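PDB 5X20: 2-dehydropantoate 2-reductase, which probably catalyses the nicotinamide-cofactor-dependent reduction of ketopantoate to pantoate, a step of pantothenate biosynthesis, and is bound here to NAD. Local coordinates for residues Ala4-Gly9 with Ile74-Lys79; Ser13-Met18 with Gly125-Thr130; Glu25-Asp30 with Pro58-Ser63. All coordinates share one frame; numbering follows the deposited sequence.

Interaction 1. Residues Ala4-Gly9 with Ile74-Lys79; sequences AIAGAG and IILFTK. With NAD (nicotinamide-adenine-dinucleotide), chain G.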
loop_
_atom_site.group_PDB
_atom_site.type_symbol
_atom_site.label_atom_id
_atom_site.label_comp_id
_atom_site.label_asym_id
_atom_site.label_seq_id
_atom_site.Cartn_x
_atom_site.Cartn_y
_atom_site.Cartn_z
ATOM N N ALA A 4 -23.578 29.602 9.957
ATOM C CA ALA A 4 -22.329 29.716 9.250
ATOM C C ALA A 4 -21.828 28.297 8.975
ATOM O O ALA A 4 -21.856 27.417 9.856
ATOM C CB ALA A 4 -21.335 30.470 10.072
ATOM N N ILE A 5 -21.400 28.077 7.741
ATOM C CA ILE A 5 -20.772 26.839 7.335
ATOM C C ILE A 5 -19.272 27.144 7.271
ATOM O O ILE A 5 -18.799 27.880 6.373
ATOM C CB ILE A 5 -21.194 26.407 5.928
ATOM C CG1 ILE A 5 -22.721 26.239 5.835
ATOM C CG2 ILE A 5 -20.459 25.133 5.536
ATOM C CD1 ILE A 5 -23.336 25.158 6.690
ATOM N N ALA A 6 -18.535 26.609 8.225
ATOM C CA ALA A 6 -17.120 26.897 8.304
ATOM C C ALA A 6 -16.544 25.717 7.556
ATOM O O ALA A 6 -16.517 24.612 8.070
ATOM C CB ALA A 6 -16.678 27.020 9.756
ATOM N N GLY A 7 -16.070 25.979 6.340
ATOM C CA GLY A 7 -15.410 24.981 5.519
ATOM C C GLY A 7 -16.387 24.580 4.436
ATOM O O GLY A 7 -17.053 23.551 4.542
ATOM N N ALA A 8 -16.492 25.404 3.397
ATOM C CA ALA A 8 -17.560 25.237 2.431
ATOM C C ALA A 8 -17.052 24.505 1.195
ATOM O O ALA A 8 -17.229 24.942 0.086
ATOM C CB ALA A 8 -18.159 26.581 2.082
ATOM N N GLY A 9 -16.471 23.337 1.419
ATOM C CA GLY A 9 -16.093 22.479 0.335
ATOM C C GLY A 9 -17.265 21.610 -0.083
ATOM O O GLY A 9 -18.406 22.050 -0.062
ATOM N N ILE A 74 -22.636 27.366 13.997
ATOM C CA ILE A 74 -21.474 27.126 13.127
ATOM C C ILE A 74 -21.333 25.635 12.892
ATOM O O ILE A 74 -21.299 24.857 13.838
ATOM C CB ILE A 74 -20.187 27.613 13.741
ATOM C CG1 ILE A 74 -20.293 29.102 14.057
ATOM C CG2 ILE A 74 -19.027 27.352 12.790
ATOM C CD1 ILE A 74 -19.087 29.682 14.831
ATOM N N ILE A 75 -21.334 25.243 11.620
ATOM C CA ILE A 75 -21.152 23.841 11.234
ATOM C C ILE A 75 -19.787 23.693 10.622
ATOM O O ILE A 75 -19.492 24.307 9.604
ATOM C CB ILE A 75 -22.183 23.364 10.243
ATOM C CG1 ILE A 75 -23.576 23.538 10.846
ATOM C CG2 ILE A 75 -21.926 21.904 9.913
ATOM C CD1 ILE A 75 -24.720 23.069 9.952
ATOM N N LEU A 76 -18.927 22.921 11.264
ATOM C CA LEU A 76 -17.566 22.765 10.779
ATOM C C LEU A 76 -17.552 21.691 9.761
ATOM O O LEU A 76 -18.082 20.609 10.023
ATOM C CB LEU A 76 -16.619 22.416 11.923
ATOM C CG LEU A 76 -16.544 23.407 13.069
ATOM C CD1 LEU A 76 -16.056 22.717 14.339
ATOM C CD2 LEU A 76 -15.653 24.619 12.764
ATOM N N PHE A 77 -16.948 21.992 8.612
ATOM C CA PHE A 77 -16.824 21.046 7.515
ATOM C C PHE A 77 -15.527 21.216 6.714
ATOM O O PHE A 77 -15.479 20.870 5.533
ATOM C CB PHE A 77 -18.046 21.104 6.599
ATOM C CG PHE A 77 -18.995 19.958 6.797
ATOM C CD1 PHE A 77 -18.524 18.656 6.851
ATOM C CD2 PHE A 77 -20.353 20.180 6.939
ATOM C CE1 PHE A 77 -19.392 17.597 7.036
ATOM C CE2 PHE A 77 -21.227 19.125 7.125
ATOM C CZ PHE A 77 -20.745 17.832 7.173
ATOM N N THR A 78 -14.476 21.735 7.350
ATOM C CA THR A 78 -13.148 21.639 6.768
ATOM C C THR A 78 -12.652 20.173 6.757
ATOM O O THR A 78 -13.254 19.278 7.359
ATOM C CB THR A 78 -12.114 22.470 7.538
ATOM O OG1 THR A 78 -11.930 21.917 8.860
ATOM C CG2 THR A 78 -12.518 23.911 7.624
ATOM N N LYS A 79 -11.532 19.953 6.104
ATOM C CA LYS A 79 -10.756 18.715 6.303
ATOM C C LYS A 79 -10.082 18.853 7.634
ATOM O O LYS A 79 -9.854 19.971 8.119
ATOM C CB LYS A 79 -9.689 18.544 5.228
ATOM C CG LYS A 79 -10.239 18.135 3.870
ATOM C CD LYS A 79 -10.395 16.645 3.810
ATOM C CE LYS A 79 -11.318 16.054 2.750
ATOM N NZ LYS A 79 -10.998 16.515 1.370
HETATM P PA NAD G . -13.270 19.336 0.705
HETATM O O1A NAD G . -11.828 18.990 0.496
HETATM O O2A NAD G . -14.237 19.394 -0.475
HETATM O O5B NAD G . -13.328 20.783 1.372
HETATM C C5B NAD G . -12.564 21.088 2.519
HETATM C C4B NAD G . -11.994 22.495 2.444
HETATM O O4B NAD G . -10.904 22.424 1.556
HETATM C C3B NAD G . -12.939 23.549 1.875
HETATM O O3B NAD G . -12.677 24.765 2.511
HETATM C C2B NAD G . -12.530 23.636 0.444
HETATM O O2B NAD G . -12.844 24.844 -0.236
HETATM C C1B NAD G . -11.043 23.445 0.620
HETATM N N9A NAD G . -10.480 23.002 -0.648
HETATM C C8A NAD G . -10.936 22.023 -1.415
HETATM N N7A NAD G . -10.193 21.922 -2.521
HETATM C C5A NAD G . -9.260 22.870 -2.461
HETATM C C6A NAD G . -8.164 23.315 -3.324
HETATM N N6A NAD G . -7.895 22.701 -4.504
HETATM N N1A NAD G . -7.463 24.359 -2.882
HETATM C C2A NAD G . -7.693 24.968 -1.710
HETATM N N3A NAD G . -8.686 24.653 -0.869
HETATM C C4A NAD G . -9.475 23.606 -1.211
HETATM O O3 NAD G . -13.709 18.298 1.829
HETATM P PN NAD G . -15.153 17.638 2.068
HETATM O O1N NAD G . -15.218 16.467 1.079
HETATM O O2N NAD G . -16.294 18.612 2.150
HETATM O O5D NAD G . -14.879 16.937 3.479
HETATM C C5D NAD G . -15.120 17.657 4.681
HETATM C C4D NAD G . -15.257 16.711 5.879
HETATM O O4D NAD G . -16.404 15.863 5.665
HETATM C C3D NAD G . -14.039 15.808 5.910
HETATM O O3D NAD G . -13.617 15.529 7.231
HETATM C C2D NAD G . -14.507 14.544 5.195
HETATM O O2D NAD G . -13.773 13.368 5.558
HETATM C C1D NAD G . -15.960 14.503 5.627
HETATM N N1N NAD G . -16.859 13.722 4.790
HETATM C C2N NAD G . -16.822 13.897 3.449
HETATM C C3N NAD G . -17.668 13.127 2.633
HETATM C C7N NAD G . -17.740 13.303 1.132
HETATM O O7N NAD G . -18.512 12.597 0.496
HETATM N N7N NAD G . -17.111 14.303 0.506
HETATM C C4N NAD G . -18.570 12.245 3.260
HETATM C C5N NAD G . -18.613 12.146 4.680
HETATM C C6N NAD G . -17.778 12.909 5.440
HETATM O O HOH W 1 -16.714 20.955 3.137
#

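Interaction 2. Residues Ser13-Met18 with Gly125-Thr130; sequences SRFGLM and GNTMWT. With AOT (2-oxidanylidene-2-phenylazanyl-ethanoic acid), chain H; NAD (nicotinamide-adenine-dinucleotide), chain G.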
loop_
_atom_site.group_PDB
_atom_site.type_symbol
_atom_site.label_atom_id
_atom_site.label_comp_id
_atom_site.label_asym_id
_atom_site.label_seq_id
_atom_site.Cartn_x
_atom_site.Cartn_y
_atom_site.Cartn_z
ATOM N N SER A 13 -20.759 22.750 1.273
ATOM C CA SER A 13 -21.611 23.291 0.211
ATOM C C SER A 13 -22.950 22.555 0.198
ATOM O O SER A 13 -23.986 23.183 0.177
ATOM C CB SER A 13 -20.929 23.160 -1.142
ATOM O OG SER A 13 -19.851 24.082 -1.261
ATOM N N ARG A 14 -22.941 21.215 0.311
ATOM C CA ARG A 14 -24.192 20.491 0.476
ATOM C C ARG A 14 -25.062 20.997 1.605
ATOM O O ARG A 14 -26.252 21.318 1.406
ATOM C CB ARG A 14 -23.990 18.993 0.714
ATOM C CG ARG A 14 -25.324 18.279 0.942
ATOM C CD ARG A 14 -25.198 16.811 1.309
ATOM N NE ARG A 14 -24.922 15.912 0.195
ATOM C CZ ARG A 14 -25.812 15.544 -0.740
ATOM N NH1 ARG A 14 -27.049 15.983 -0.693
ATOM N NH2 ARG A 14 -25.473 14.677 -1.694
ATOM N N PHE A 15 -24.506 21.016 2.814
ATOM C CA PHE A 15 -25.293 21.422 3.979
ATOM C C PHE A 15 -25.810 22.879 3.837
ATOM O O PHE A 15 -26.974 23.157 4.131
ATOM C CB PHE A 15 -24.476 21.258 5.255
ATOM C CG PHE A 15 -24.530 19.847 5.821
ATOM C CD1 PHE A 15 -24.081 18.761 5.070
ATOM C CD2 PHE A 15 -24.991 19.624 7.102
ATOM C CE1 PHE A 15 -24.104 17.471 5.603
ATOM C CE2 PHE A 15 -25.049 18.356 7.630
ATOM C CZ PHE A 15 -24.633 17.260 6.871
ATOM N N GLY A 16 -24.962 23.786 3.361
ATOM C CA GLY A 16 -25.330 25.163 3.146
ATOM C C GLY A 16 -26.478 25.315 2.154
ATOM O O GLY A 16 -27.422 26.052 2.397
ATOM N N LEU A 17 -26.357 24.612 1.041
ATOM C CA LEU A 17 -27.370 24.627 0.015
ATOM C C LEU A 17 -28.707 24.145 0.589
ATOM O O LEU A 17 -29.722 24.832 0.473
ATOM C CB LEU A 17 -26.958 23.663 -1.095
ATOM C CG LEU A 17 -26.596 24.193 -2.480
ATOM C CD1 LEU A 17 -26.943 23.136 -3.518
ATOM C CD2 LEU A 17 -27.317 25.497 -2.781
ATOM N N MET A 18 -28.705 22.955 1.194
ATOM C CA MET A 18 -29.928 22.381 1.760
ATOM C C MET A 18 -30.501 23.245 2.857
ATOM O O MET A 18 -31.708 23.463 2.882
ATOM C CB MET A 18 -29.684 20.955 2.259
ATOM C CG MET A 18 -29.458 20.009 1.109
ATOM S SD MET A 18 -28.821 18.361 1.504
ATOM C CE MET A 18 -30.304 17.568 2.073
ATOM N N GLY A 125 -20.588 14.812 15.825
ATOM C CA GLY A 125 -21.131 13.655 15.179
ATOM C C GLY A 125 -20.413 13.288 13.900
ATOM O O GLY A 125 -19.281 13.689 13.675
ATOM N N ASN A 126 -21.139 12.574 13.048
ATOM C CA ASN A 126 -20.673 12.207 11.760
ATOM C C ASN A 126 -21.857 12.114 10.825
ATOM O O ASN A 126 -22.997 12.340 11.213
ATOM C CB ASN A 126 -19.903 10.891 11.802
ATOM C CG ASN A 126 -20.709 9.752 12.359
ATOM O OD1 ASN A 126 -21.854 9.603 12.072
ATOM N ND2 ASN A 126 -20.114 8.970 13.173
ATOM N N THR A 127 -21.568 11.857 9.564
ATOM C CA THR A 127 -22.576 11.887 8.571
ATOM C C THR A 127 -22.311 10.816 7.528
ATOM O O THR A 127 -21.173 10.451 7.271
ATOM C CB THR A 127 -22.647 13.280 7.920
ATOM O OG1 THR A 127 -23.714 13.311 6.979
ATOM C CG2 THR A 127 -21.341 13.647 7.212
ATOM N N MET A 128 -23.382 10.366 6.903
ATOM C CA MET A 128 -23.332 9.420 5.789
ATOM C C MET A 128 -23.723 10.091 4.485
ATOM O O MET A 128 -23.802 9.454 3.496
ATOM C CB MET A 128 -24.297 8.277 6.051
ATOM C CG MET A 128 -24.048 7.445 7.309
ATOM S SD MET A 128 -22.499 6.546 7.258
ATOM C CE MET A 128 -23.061 5.033 6.436
ATOM N N TRP A 129 -23.938 11.401 4.491
ATOM C CA TRP A 129 -24.077 12.124 3.238
ATOM C C TRP A 129 -22.737 12.082 2.481
ATOM O O TRP A 129 -21.675 11.849 3.090
ATOM C CB TRP A 129 -24.417 13.564 3.491
ATOM C CG TRP A 129 -25.841 13.723 3.876
ATOM C CD1 TRP A 129 -26.348 13.985 5.137
ATOM C CD2 TRP A 129 -27.003 13.619 2.999
ATOM N NE1 TRP A 129 -27.715 14.058 5.099
ATOM C CE2 TRP A 129 -28.172 13.848 3.841
ATOM C CE3 TRP A 129 -27.186 13.377 1.646
ATOM C CZ2 TRP A 129 -29.455 13.826 3.331
ATOM C CZ3 TRP A 129 -28.479 13.356 1.144
ATOM C CH2 TRP A 129 -29.589 13.576 1.966
ATOM N N THR A 130 -22.760 12.310 1.164
ATOM C CA THR A 130 -21.591 12.396 0.323
ATOM C C THR A 130 -21.645 13.635 -0.565
ATOM O O THR A 130 -22.702 14.254 -0.711
ATOM C CB THR A 130 -21.483 11.174 -0.614
ATOM O OG1 THR A 130 -22.606 11.166 -1.465
ATOM C CG2 THR A 130 -21.460 9.867 0.153
HETATM C C1 AOT H . -18.592 7.433 3.089
HETATM N N1 AOT H . -17.486 8.043 2.738
HETATM O O1 AOT H . -17.154 9.121 4.643
HETATM C C2 AOT H . -18.541 6.081 3.338
HETATM O O2 AOT H . -15.391 8.966 1.790
HETATM O O3 AOT H . -14.867 10.113 3.410
HETATM C C8 AOT H . -15.649 9.358 2.877
HETATM C C7 AOT H . -16.852 8.857 3.520
HETATM C C4 AOT H . -19.693 5.416 3.685
HETATM C C6 AOT H . -20.902 6.072 3.775
HETATM C C5 AOT H . -20.932 7.412 3.538
HETATM C C3 AOT H . -19.795 8.098 3.193
HETATM P PA NAD G . -13.270 19.336 0.705
HETATM O O1A NAD G . -11.828 18.990 0.496
HETATM O O2A NAD G . -14.237 19.394 -0.475
HETATM O O5B NAD G . -13.328 20.783 1.372
HETATM C C5B NAD G . -12.564 21.088 2.519
HETATM C C4B NAD G . -11.994 22.495 2.444
HETATM O O4B NAD G . -10.904 22.424 1.556
HETATM C C3B NAD G . -12.939 23.549 1.875
HETATM O O3B NAD G . -12.677 24.765 2.511
HETATM C C2B NAD G . -12.530 23.636 0.444
HETATM O O2B NAD G . -12.844 24.844 -0.236
HETATM C C1B NAD G . -11.043 23.445 0.620
HETATM N N9A NAD G . -10.480 23.002 -0.648
HETATM C C8A NAD G . -10.936 22.023 -1.415
HETATM N N7A NAD G . -10.193 21.922 -2.521
HETATM C C5A NAD G . -9.260 22.870 -2.461
HETATM C C6A NAD G . -8.164 23.315 -3.324
HETATM N N6A NAD G . -7.895 22.701 -4.504
HETATM N N1A NAD G . -7.463 24.359 -2.882
HETATM C C2A NAD G . -7.693 24.968 -1.710
HETATM N N3A NAD G . -8.686 24.653 -0.869
HETATM C C4A NAD G . -9.475 23.606 -1.211
HETATM O O3 NAD G . -13.709 18.298 1.829
HETATM P PN NAD G . -15.153 17.638 2.068
HETATM O O1N NAD G . -15.218 16.467 1.079
HETATM O O2N NAD G . -16.294 18.612 2.150
HETATM O O5D NAD G . -14.879 16.937 3.479
HETATM C C5D NAD G . -15.120 17.657 4.681
HETATM C C4D NAD G . -15.257 16.711 5.879
HETATM O O4D NAD G . -16.404 15.863 5.665
HETATM C C3D NAD G . -14.039 15.808 5.910
HETATM O O3D NAD G . -13.617 15.529 7.231
HETATM C C2D NAD G . -14.507 14.544 5.195
HETATM O O2D NAD G . -13.773 13.368 5.558
HETATM C C1D NAD G . -15.960 14.503 5.627
HETATM N N1N NAD G . -16.859 13.722 4.790
HETATM C C2N NAD G . -16.822 13.897 3.449
HETATM C C3N NAD G . -17.668 13.127 2.633
HETATM C C7N NAD G . -17.740 13.303 1.132
HETATM O O7N NAD G . -18.512 12.597 0.496
HETATM N N7N NAD G . -17.111 14.303 0.506
HETATM C C4N NAD G . -18.570 12.245 3.260
HETATM C C5N NAD G . -18.613 12.146 4.680
HETATM C C6N NAD G . -17.778 12.909 5.440
#

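Interaction 3. Residues Glu25-Asp30 with Pro58-Ser63; sequences EVLLID and PIVLQS. With NAD (nicotinamide-adenine-dinucleotide), chain G.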
loop_
_atom_site.group_PDB
_atom_site.type_symbol
_atom_site.label_atom_id
_atom_site.label_comp_id
_atom_site.label_asym_id
_atom_site.label_seq_id
_atom_site.Cartn_x
_atom_site.Cartn_y
_atom_site.Cartn_z
ATOM N N GLU A 25 -30.949 31.389 6.901
ATOM C CA GLU A 25 -29.959 32.301 6.430
ATOM C C GLU A 25 -28.550 31.654 6.619
ATOM O O GLU A 25 -28.181 31.303 7.722
ATOM C CB GLU A 25 -30.044 33.634 7.198
ATOM C CG GLU A 25 -29.356 34.773 6.468
ATOM C CD GLU A 25 -29.197 36.034 7.307
ATOM O OE1 GLU A 25 -28.163 36.723 7.160
ATOM O OE2 GLU A 25 -30.106 36.356 8.101
ATOM N N VAL A 26 -27.781 31.597 5.542
ATOM C CA VAL A 26 -26.571 30.846 5.507
ATOM C C VAL A 26 -25.418 31.730 5.092
ATOM O O VAL A 26 -25.488 32.443 4.089
ATOM C CB VAL A 26 -26.721 29.665 4.542
ATOM C CG1 VAL A 26 -25.407 28.925 4.391
ATOM C CG2 VAL A 26 -27.824 28.708 5.060
ATOM N N LEU A 27 -24.362 31.716 5.897
ATOM C CA LEU A 27 -23.122 32.315 5.505
ATOM C C LEU A 27 -22.053 31.193 5.277
ATOM O O LEU A 27 -21.798 30.393 6.169
ATOM C CB LEU A 27 -22.671 33.262 6.616
ATOM C CG LEU A 27 -21.292 33.887 6.437
ATOM C CD1 LEU A 27 -21.222 34.775 5.193
ATOM C CD2 LEU A 27 -20.881 34.673 7.674
ATOM N N LEU A 28 -21.398 31.185 4.116
ATOM C CA LEU A 28 -20.257 30.302 3.880
ATOM C C LEU A 28 -18.970 30.989 4.233
ATOM O O LEU A 28 -18.797 32.170 3.976
ATOM C CB LEU A 28 -20.169 29.862 2.431
ATOM C CG LEU A 28 -21.452 29.297 1.820
ATOM C CD1 LEU A 28 -21.252 28.981 0.357
ATOM C CD2 LEU A 28 -21.984 28.072 2.574
ATOM N N ILE A 29 -18.074 30.230 4.865
ATOM C CA ILE A 29 -16.766 30.721 5.233
ATOM C C ILE A 29 -15.750 29.695 4.713
ATOM O O ILE A 29 -15.947 28.492 4.904
ATOM C CB ILE A 29 -16.624 30.832 6.748
ATOM C CG1 ILE A 29 -17.744 31.666 7.343
ATOM C CG2 ILE A 29 -15.272 31.430 7.073
ATOM C CD1 ILE A 29 -17.762 31.689 8.851
ATOM N N ASP A 30 -14.724 30.148 4.021
ATOM C CA ASP A 30 -13.812 29.256 3.341
ATOM C C ASP A 30 -12.462 29.878 3.187
ATOM O O ASP A 30 -12.316 31.092 3.269
ATOM C CB ASP A 30 -14.339 28.855 1.966
ATOM C CG ASP A 30 -13.830 27.494 1.541
ATOM O OD1 ASP A 30 -14.368 26.500 2.071
ATOM O OD2 ASP A 30 -12.866 27.408 0.717
ATOM N N PRO A 58 -24.151 34.179 0.390
ATOM C CA PRO A 58 -23.060 35.013 0.882
ATOM C C PRO A 58 -21.841 34.166 1.310
ATOM O O PRO A 58 -22.014 33.068 1.865
ATOM C CB PRO A 58 -23.666 35.740 2.113
ATOM C CG PRO A 58 -25.097 35.356 2.182
ATOM C CD PRO A 58 -25.335 34.191 1.262
ATOM N N ILE A 59 -20.638 34.657 1.022
ATOM C CA ILE A 59 -19.443 33.933 1.319
ATOM C C ILE A 59 -18.347 34.895 1.730
ATOM O O ILE A 59 -18.200 35.942 1.151
ATOM C CB ILE A 59 -19.003 33.044 0.130
ATOM C CG1 ILE A 59 -17.756 32.184 0.515
ATOM C CG2 ILE A 59 -18.735 33.855 -1.136
ATOM C CD1 ILE A 59 -17.654 30.905 -0.300
ATOM N N VAL A 60 -17.552 34.504 2.721
ATOM C CA VAL A 60 -16.450 35.329 3.171
ATOM C C VAL A 60 -15.200 34.459 3.334
ATOM O O VAL A 60 -15.289 33.288 3.712
ATOM C CB VAL A 60 -16.851 36.057 4.480
ATOM C CG1 VAL A 60 -17.103 35.050 5.588
ATOM C CG2 VAL A 60 -15.789 37.049 4.896
ATOM N N LEU A 61 -14.034 35.018 3.007
ATOM C CA LEU A 61 -12.741 34.393 3.336
ATOM C C LEU A 61 -12.586 34.285 4.834
ATOM O O LEU A 61 -12.922 35.213 5.571
ATOM C CB LEU A 61 -11.580 35.223 2.822
ATOM C CG LEU A 61 -10.759 34.788 1.595
ATOM C CD1 LEU A 61 -9.458 35.587 1.528
ATOM C CD2 LEU A 61 -10.444 33.313 1.565
ATOM N N GLN A 62 -12.094 33.144 5.306
ATOM C CA GLN A 62 -12.043 32.906 6.741
ATOM C C GLN A 62 -11.208 33.948 7.454
ATOM O O GLN A 62 -11.470 34.274 8.601
ATOM C CB GLN A 62 -11.508 31.508 7.048
ATOM C CG GLN A 62 -10.064 31.225 6.671
ATOM C CD GLN A 62 -9.755 29.750 6.751
ATOM O OE1 GLN A 62 -10.302 28.947 5.987
ATOM N NE2 GLN A 62 -8.902 29.367 7.677
ATOM N N SER A 63 -10.179 34.466 6.796
ATOM C CA SER A 63 -9.325 35.514 7.410
ATOM C C SER A 63 -10.006 36.911 7.474
ATOM O O SER A 63 -9.558 37.796 8.214
ATOM C CB SER A 63 -8.004 35.618 6.652
ATOM O OG SER A 63 -8.277 36.040 5.335
HETATM P PA NAD G . -13.270 19.336 0.705
HETATM O O1A NAD G . -11.828 18.990 0.496
HETATM O O2A NAD G . -14.237 19.394 -0.475
HETATM O O5B NAD G . -13.328 20.783 1.372
HETATM C C5B NAD G . -12.564 21.088 2.519
HETATM C C4B NAD G . -11.994 22.495 2.444
HETATM O O4B NAD G . -10.904 22.424 1.556
HETATM C C3B NAD G . -12.939 23.549 1.875
HETATM O O3B NAD G . -12.677 24.765 2.511
HETATM C C2B NAD G . -12.530 23.636 0.444
HETATM O O2B NAD G . -12.844 24.844 -0.236
HETATM C C1B NAD G . -11.043 23.445 0.620
HETATM N N9A NAD G . -10.480 23.002 -0.648
HETATM C C8A NAD G . -10.936 22.023 -1.415
HETATM N N7A NAD G . -10.193 21.922 -2.521
HETATM C C5A NAD G . -9.260 22.870 -2.461
HETATM C C6A NAD G . -8.164 23.315 -3.324
HETATM N N6A NAD G . -7.895 22.701 -4.504
HETATM N N1A NAD G . -7.463 24.359 -2.882
HETATM C C2A NAD G . -7.693 24.968 -1.710
HETATM N N3A NAD G . -8.686 24.653 -0.869
HETATM C C4A NAD G . -9.475 23.606 -1.211
HETATM O O3 NAD G . -13.709 18.298 1.829
HETATM P PN NAD G . -15.153 17.638 2.068
HETATM O O1N NAD G . -15.218 16.467 1.079
HETATM O O2N NAD G . -16.294 18.612 2.150
HETATM O O5D NAD G . -14.879 16.937 3.479
HETATM C C5D NAD G . -15.120 17.657 4.681
HETATM C C4D NAD G . -15.257 16.711 5.879
HETATM O O4D NAD G . -16.404 15.863 5.665
HETATM C C3D NAD G . -14.039 15.808 5.910
HETATM O O3D NAD G . -13.617 15.529 7.231
HETATM C C2D NAD G . -14.507 14.544 5.195
HETATM O O2D NAD G . -13.773 13.368 5.558
HETATM C C1D NAD G . -15.960 14.503 5.627
HETATM N N1N NAD G . -16.859 13.722 4.790
HETATM C C2N NAD G . -16.822 13.897 3.449
HETATM C C3N NAD G . -17.668 13.127 2.633
HETATM C C7N NAD G . -17.740 13.303 1.132
HETATM O O7N NAD G . -18.512 12.597 0.496
HETATM N N7N NAD G . -17.111 14.303 0.506
HETATM C C4N NAD G . -18.570 12.245 3.260
HETATM C C5N NAD G . -18.613 12.146 4.680
HETATM C C6N NAD G . -17.778 12.909 5.440
#

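Interaction 1. Residues Ala4-Gly9 with Ile74-Lys79
The carbonyl oxygen of A6 takes the F77 N-H at 2.7 Å (A6 O to F77 N), nearly in line with the C=O bond. The same oxygen receives a CA-H...O contact from L76. Two more backbone bonds join the strands. I75 N donates to A4 O at 2.8 Å, and A6 N to I75 O. The strands run parallel, 4.7 Å apart at closest approach and 23° off exact alignment. On one face A6 CB touches both I74 CG2, at 3.9 Å, and L76 CD2. On the other face I5 and I75 lie side by side and point the same way, with their CD1 atoms 4.1 Å apart. These are neighbouring central strands of the Rossmann-type sheet, and G7 and G9 fit the glycine-rich GxGxxG turn at its cofactor edge. G7 CA packs on T78 CG2 at 3.7 Å. G9 is at the N-cap position of the following helix, and its CA passes 3.4 Å from NAD O5B. Beyond the strands both segments turn to the dinucleotide. Water 1 bonds to F77 O and NAD O2N, and weakly to G9 N. The K79 chain bends at chi2 (-85°) and chi4 (53°), which carries NZ to NAD O1A at 2.8 Å. A salt bridge to D264 gives this ammonium a second partner. NAD O4D lies at the edge of the F77 ring, which also packs edge-to-face with F15.

Interaction 2. Residues Ser13-Met18 with Gly125-Thr130
W129 and R14 bury the most surface here, and the guanidinium of R14 lies against the indole. W129 CE3 sits over the centre of one guanidinium face, 3.4 Å above its plane. The two planes are 29° apart, a tilted arrangement. The R14 side chain leaves the helix with CG anti to the backbone N (chi1 178°) and bends at chi3. This turns its edge to the carbonyl of T130. NE and NH2 both donate to T130 O, at 2.9 Å from NE and 3.0 Å from NH2. The oxygen lies in the guanidinium plane, and the grip is side-on. A weak bond runs from R14 NH1 to M18 SD. That sulfur also makes a Met-aromatic contact with W129, 4.9 Å from the centroid of the six-membered ring. F15 closes the other end of the indole, its CZ 4.1 Å from W129 CD1. The W129 indole N-H is bonded to the L172 carbonyl. T127 OG1 accepts from W129 N in an ST turn and is also hydrogen-bonded to S146 O. The contact joins helix 10-21, which follows the glycine-rich turn, to the loop after strand 122-127. This loop lines the active site: W129 O comes within 3.1 Å of NAD C4N, and M128 O lies near the phenyl ring of AOT. The two bonds to T130 O are consistent with R14 steadying the loop backbone beside the nicotinamide.

Interaction 3. Residues Glu25-Asp30 with Pro58-Ser63
I29 chi1 of -54° puts CG1 beside the backbone N and CG2 opposite it, where CG2 meets Q62 CA at 3.6 Å. D30 chi1 of -152° places the carboxylate at the adenosine ribose of NAD. The ribose hydroxyl O2B donates to D30 OD2 at 2.7 Å, and O3B to OD1. The O3B to OD1 distance, 2.5 Å, is shorter than expected, and its exact length is doubtful. A8 N and W32 N also bond to this carboxylate, which should favour the charged form. An acidic residue at the end of this strand is the usual ribose ligand of NAD-binding Rossmann folds. Four backbone bonds tie the two segments in parallel register: L28 N to P58 O, V60 N to L28 O at 2.9 Å, D30 N to V60 O, and Q62 N to D30 O. L28 CB meets I59 CD1 on one face, 3.9 Å away. On the other, I29 and V60 lie side by side through their CG1 atoms. Strand 59-61 is the outermost strand at this end of the sheet within the chain. Strand 2-6 pairs with the other side of strand 25-30, helix 33-42 packs on I59, and helix 83-90 on I29 and Q62.

Interactions 1 and 3 are strand pairings in the parallel part of one mixed sheet, linked where I5 N bonds to L27 O. Interaction 1 is central and fully buried. Interaction 3 reaches the sheet margin, where P58 is exposed. Both rest on backbone bonds and aliphatic packing. Interaction 2 is also buried but differs in chemistry: a helix meets the end of strand 122-127 and the loop after it, through an arginine, an indole and a methionine. I5 CG1 packs on G16 CA, connecting interactions 1 and 2, and G16 touches V26 of interaction 3. All three reach NAD at different points: interaction 3 the adenosine ribose, interaction 1 chiefly the diphosphate, interaction 2 the nicotinamide.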